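Local coordinates for protein citrate synthase (Metallosphaera sedula, PDB 6ABW) that probably catalyses the condensation of oxaloacetate with acetyl-CoA and water to give citrate and free CoA in the tricarboxylic acid cycle, at residues D248-W253 against A304-E309. Sequence-based numbering, arbitrary orientation.
Sequences DMTESW and AQKLEE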
ATOM      1  N   ASP A 248      15.167  28.435 -29.149  1.00 17.83           N
ATOM      2  CA  ASP A 248      15.047  29.912 -29.321  1.00 20.72           C
ATOM      3  C   ASP A 248      13.827  30.535 -28.619  1.00 19.22           C
ATOM      4  O   ASP A 248      13.700  31.774 -28.570  1.00 17.53           O
ATOM      5  CB  ASP A 248      15.055  30.301 -30.829  1.00 26.17           C
ATOM      6  CG  ASP A 248      16.376  29.938 -31.541  1.00 34.55           C
ATOM      7  OD1 ASP A 248      17.426  29.736 -30.842  1.00 39.04           O
ATOM      8  OD2 ASP A 248      16.348  29.841 -32.825  1.00 40.40           O
ATOM      9  N   MET A 249      12.943  29.709 -28.056  1.00 17.03           N
ATOM     10  CA  MET A 249      11.811  30.184 -27.292  1.00 17.96           C
ATOM     11  C   MET A 249      12.012  30.189 -25.791  1.00 15.57           C
ATOM     12  O   MET A 249      11.082  30.555 -25.067  1.00 13.63           O
ATOM     13  CB  MET A 249      10.602  29.293 -27.561  1.00 23.27           C
ATOM     14  CG  MET A 249      10.296  29.031 -28.988  1.00 29.68           C
ATOM     15  SD  MET A 249       9.457  30.430 -29.688  1.00 38.24           S
ATOM     16  CE  MET A 249      10.573  30.591 -31.048  1.00 41.90           C
ATOM     17  N   THR A 250      13.149  29.657 -25.315  1.00 13.60           N
ATOM     18  CA  THR A 250      13.356  29.473 -23.869  1.00 14.19           C
ATOM     19  C   THR A 250      13.359  30.756 -23.088  1.00 13.64           C
ATOM     20  O   THR A 250      12.726  30.857 -22.051  1.00 12.81           O
ATOM     21  CB  THR A 250      14.645  28.647 -23.610  1.00 12.64           C
ATOM     22  OG1 THR A 250      14.599  27.461 -24.426  1.00 13.73           O
ATOM     23  CG2 THR A 250      14.718  28.234 -22.157  1.00 13.57           C
ATOM     24  N   GLU A 251      14.104  31.741 -23.556  1.00 15.68           N
ATOM     25  CA  GLU A 251      14.182  33.016 -22.837  1.00 17.30           C
ATOM     26  C   GLU A 251      12.841  33.668 -22.647  1.00 16.39           C
ATOM     27  O   GLU A 251      12.521  34.150 -21.562  1.00 17.28           O
ATOM     28  CB  GLU A 251      15.094  34.010 -23.556  1.00 21.61           C
ATOM     29  CG  GLU A 251      16.538  33.727 -23.248  1.00 28.25           C
ATOM     30  CD  GLU A 251      17.561  34.741 -23.835  1.00 34.73           C
ATOM     31  OE1 GLU A 251      17.177  35.892 -24.304  1.00 21.59           O
ATOM     32  OE2 GLU A 251      18.772  34.342 -23.734  1.00 34.56           O
ATOM     33  N   SER A 252      12.025  33.645 -23.703  1.00 16.51           N
ATOM     34  CA  SER A 252      10.680  34.199 -23.625  1.00 17.20           C
ATOM     35  C   SER A 252       9.776  33.470 -22.622  1.00 16.70           C
ATOM     36  O   SER A 252       9.099  34.135 -21.810  1.00 18.10           O
ATOM     37  CB  SER A 252      10.010  34.287 -25.031  1.00 17.86           C
ATOM     38  OG  SER A 252       8.640  34.619 -24.915  1.00 19.62           O
ATOM     39  N   TRP A 253       9.789  32.133 -22.653  1.00 13.78           N
ATOM     40  CA  TRP A 253       9.074  31.355 -21.690  1.00 14.27           C
ATOM     41  C   TRP A 253       9.526  31.703 -20.250  1.00 13.40           C
ATOM     42  O   TRP A 253       8.689  31.844 -19.359  1.00 16.57           O
ATOM     43  CB  TRP A 253       9.252  29.886 -21.973  1.00 13.88           C
ATOM     44  CG  TRP A 253       8.513  28.947 -21.073  1.00 14.51           C
ATOM     45  CD1 TRP A 253       7.317  28.334 -21.327  1.00 15.97           C
ATOM     46  CD2 TRP A 253       8.975  28.442 -19.808  1.00 14.20           C
ATOM     47  NE1 TRP A 253       6.964  27.547 -20.252  1.00 17.03           N
ATOM     48  CE2 TRP A 253       7.981  27.580 -19.322  1.00 15.77           C
ATOM     49  CE3 TRP A 253      10.146  28.658 -19.023  1.00 13.25           C
ATOM     50  CZ2 TRP A 253       8.112  26.890 -18.122  1.00 15.14           C
ATOM     51  CZ3 TRP A 253      10.267  27.981 -17.815  1.00 14.12           C
ATOM     52  CH2 TRP A 253       9.250  27.123 -17.351  1.00 13.74           C
ATOM     53  N   ALA A 304      16.718  22.368 -22.021  1.00 11.44           N
ATOM     54  CA  ALA A 304      17.052  22.185 -20.584  1.00 11.11           C
ATOM     55  C   ALA A 304      18.325  22.911 -20.209  1.00 11.04           C
ATOM     56  O   ALA A 304      18.376  23.581 -19.168  1.00 10.80           O
ATOM     57  CB  ALA A 304      17.270  20.709 -20.290  1.00 11.21           C
ATOM     58  N   GLN A 305      19.324  22.807 -21.074  1.00 12.37           N
ATOM     59  CA  GLN A 305      20.602  23.452 -20.785  1.00 15.27           C
ATOM     60  C   GLN A 305      20.452  25.014 -20.692  1.00 14.03           C
ATOM     61  O   GLN A 305      21.016  25.662 -19.799  1.00 12.73           O
ATOM     62  CB  GLN A 305      21.708  22.985 -21.758  1.00 17.74           C
ATOM     63  CG  GLN A 305      23.055  23.639 -21.495  1.00 26.45           C
ATOM     64  CD  GLN A 305      24.271  22.731 -21.793  1.00 31.82           C
ATOM     65  OE1 GLN A 305      25.254  22.732 -21.036  1.00 41.15           O
ATOM     66  NE2 GLN A 305      24.176  21.935 -22.852  1.00 30.80           N
ATOM     67  N   LYS A 306      19.668  25.580 -21.580  1.00 14.08           N
ATOM     68  CA  LYS A 306      19.412  27.029 -21.554  1.00 14.78           C
ATOM     69  C   LYS A 306      18.616  27.426 -20.312  1.00 13.27           C
ATOM     70  O   LYS A 306      18.931  28.431 -19.641  1.00 13.20           O
ATOM     71  CB  LYS A 306      18.620  27.424 -22.797  1.00 17.92           C
ATOM     72  CG  LYS A 306      18.410  28.916 -22.935  1.00 23.68           C
ATOM     73  CD  LYS A 306      19.672  29.796 -22.684  1.00 26.94           C
ATOM     74  CE  LYS A 306      19.339  31.275 -22.914  1.00 31.90           C
ATOM     75  NZ  LYS A 306      20.591  32.087 -22.993  1.00 33.97           N
ATOM     76  N   LEU A 307      17.592  26.638 -19.964  1.00 11.61           N
ATOM     77  CA  LEU A 307      16.870  26.889 -18.684  1.00 13.03           C
ATOM     78  C   LEU A 307      17.734  26.760 -17.468  1.00 13.27           C
ATOM     79  O   LEU A 307      17.597  27.526 -16.457  1.00 15.27           O
ATOM     80  CB  LEU A 307      15.668  25.963 -18.535  1.00 15.10           C
ATOM     81  CG  LEU A 307      14.337  26.389 -18.996  1.00 20.31           C
ATOM     82  CD1 LEU A 307      13.306  25.295 -18.640  1.00 19.03           C
ATOM     83  CD2 LEU A 307      13.942  27.782 -18.438  1.00 17.77           C
ATOM     84  N   GLU A 308      18.662  25.816 -17.489  1.00 12.74           N
ATOM     85  CA  GLU A 308      19.546  25.678 -16.357  1.00 13.42           C
ATOM     86  C   GLU A 308      20.370  26.957 -16.173  1.00 13.45           C
ATOM     87  O   GLU A 308      20.559  27.457 -15.060  1.00 14.04           O
ATOM     88  CB  GLU A 308      20.509  24.481 -16.610  1.00 13.62           C
ATOM     89  CG  GLU A 308      21.540  24.284 -15.470  1.00 15.60           C
ATOM     90  CD  GLU A 308      22.626  23.242 -15.767  1.00 15.24           C
ATOM     91  OE1 GLU A 308      22.782  22.697 -16.890  1.00 18.85           O
ATOM     92  OE2 GLU A 308      23.367  23.015 -14.822  1.00 22.22           O
ATOM     93  N   GLU A 309      20.868  27.482 -17.275  1.00 12.88           N
ATOM     94  CA  GLU A 309      21.689  28.715 -17.236  1.00 15.87           C
ATOM     95  C   GLU A 309      20.874  29.884 -16.697  1.00 14.84           C
ATOM     96  O   GLU A 309      21.284  30.624 -15.789  1.00 14.87           O
ATOM     97  CB  GLU A 309      22.193  29.093 -18.651  1.00 19.85           C
ATOM     98  CG  GLU A 309      23.125  30.294 -18.597  1.00 28.85           C
ATOM     99  CD  GLU A 309      23.977  30.493 -19.850  1.00 39.99           C
ATOM    100  OE1 GLU A 309      23.374  30.706 -20.946  1.00 48.37           O
ATOM    101  OE2 GLU A 309      25.249  30.490 -19.727  1.00 52.78           O
TER
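Thr250 and Leu307 have the nearest CA atoms of the two segments, 6.8 Å apart. Residues 248-253 carry part of a 3-10 segment and the first part of helix 250-260; residues 304-309 belong to helix 295-315. Thr250 turns its methyl to the second helix, with CG2 anti to the backbone N. That methyl lies 3.7 Å from Leu307 CG and also touches Lys306 CG. On the other branch, Thr250 OG1 hydrogen-bonds to Pro247 O. One turn on, Trp253 CZ3 packs 3.7 Å from Leu307 CD2, the two side chains crossing at about a right angle. Trp253 NE1 hydrogen-bonds to Glu243 OE2. On the more exposed side of the contact, Lys306 bends at chi2 (46°) and then runs out extended. Its NZ donates to the anti lone pair of Glu251 OE2 at 3.0 Å. A longer salt bridge, 3.7 Å from NZ to Glu309 OE1, completes a three-residue network. A methionine in place of Lys306 would probably leave Glu251 and Glu309 without the positive charge between them. This is a helix-helix interface of the mostly helical citrate synthase fold: a small buried apolar patch flanked by one interhelix salt bridge, with Leu307 next to Leu265 of the acetyl-CoA site.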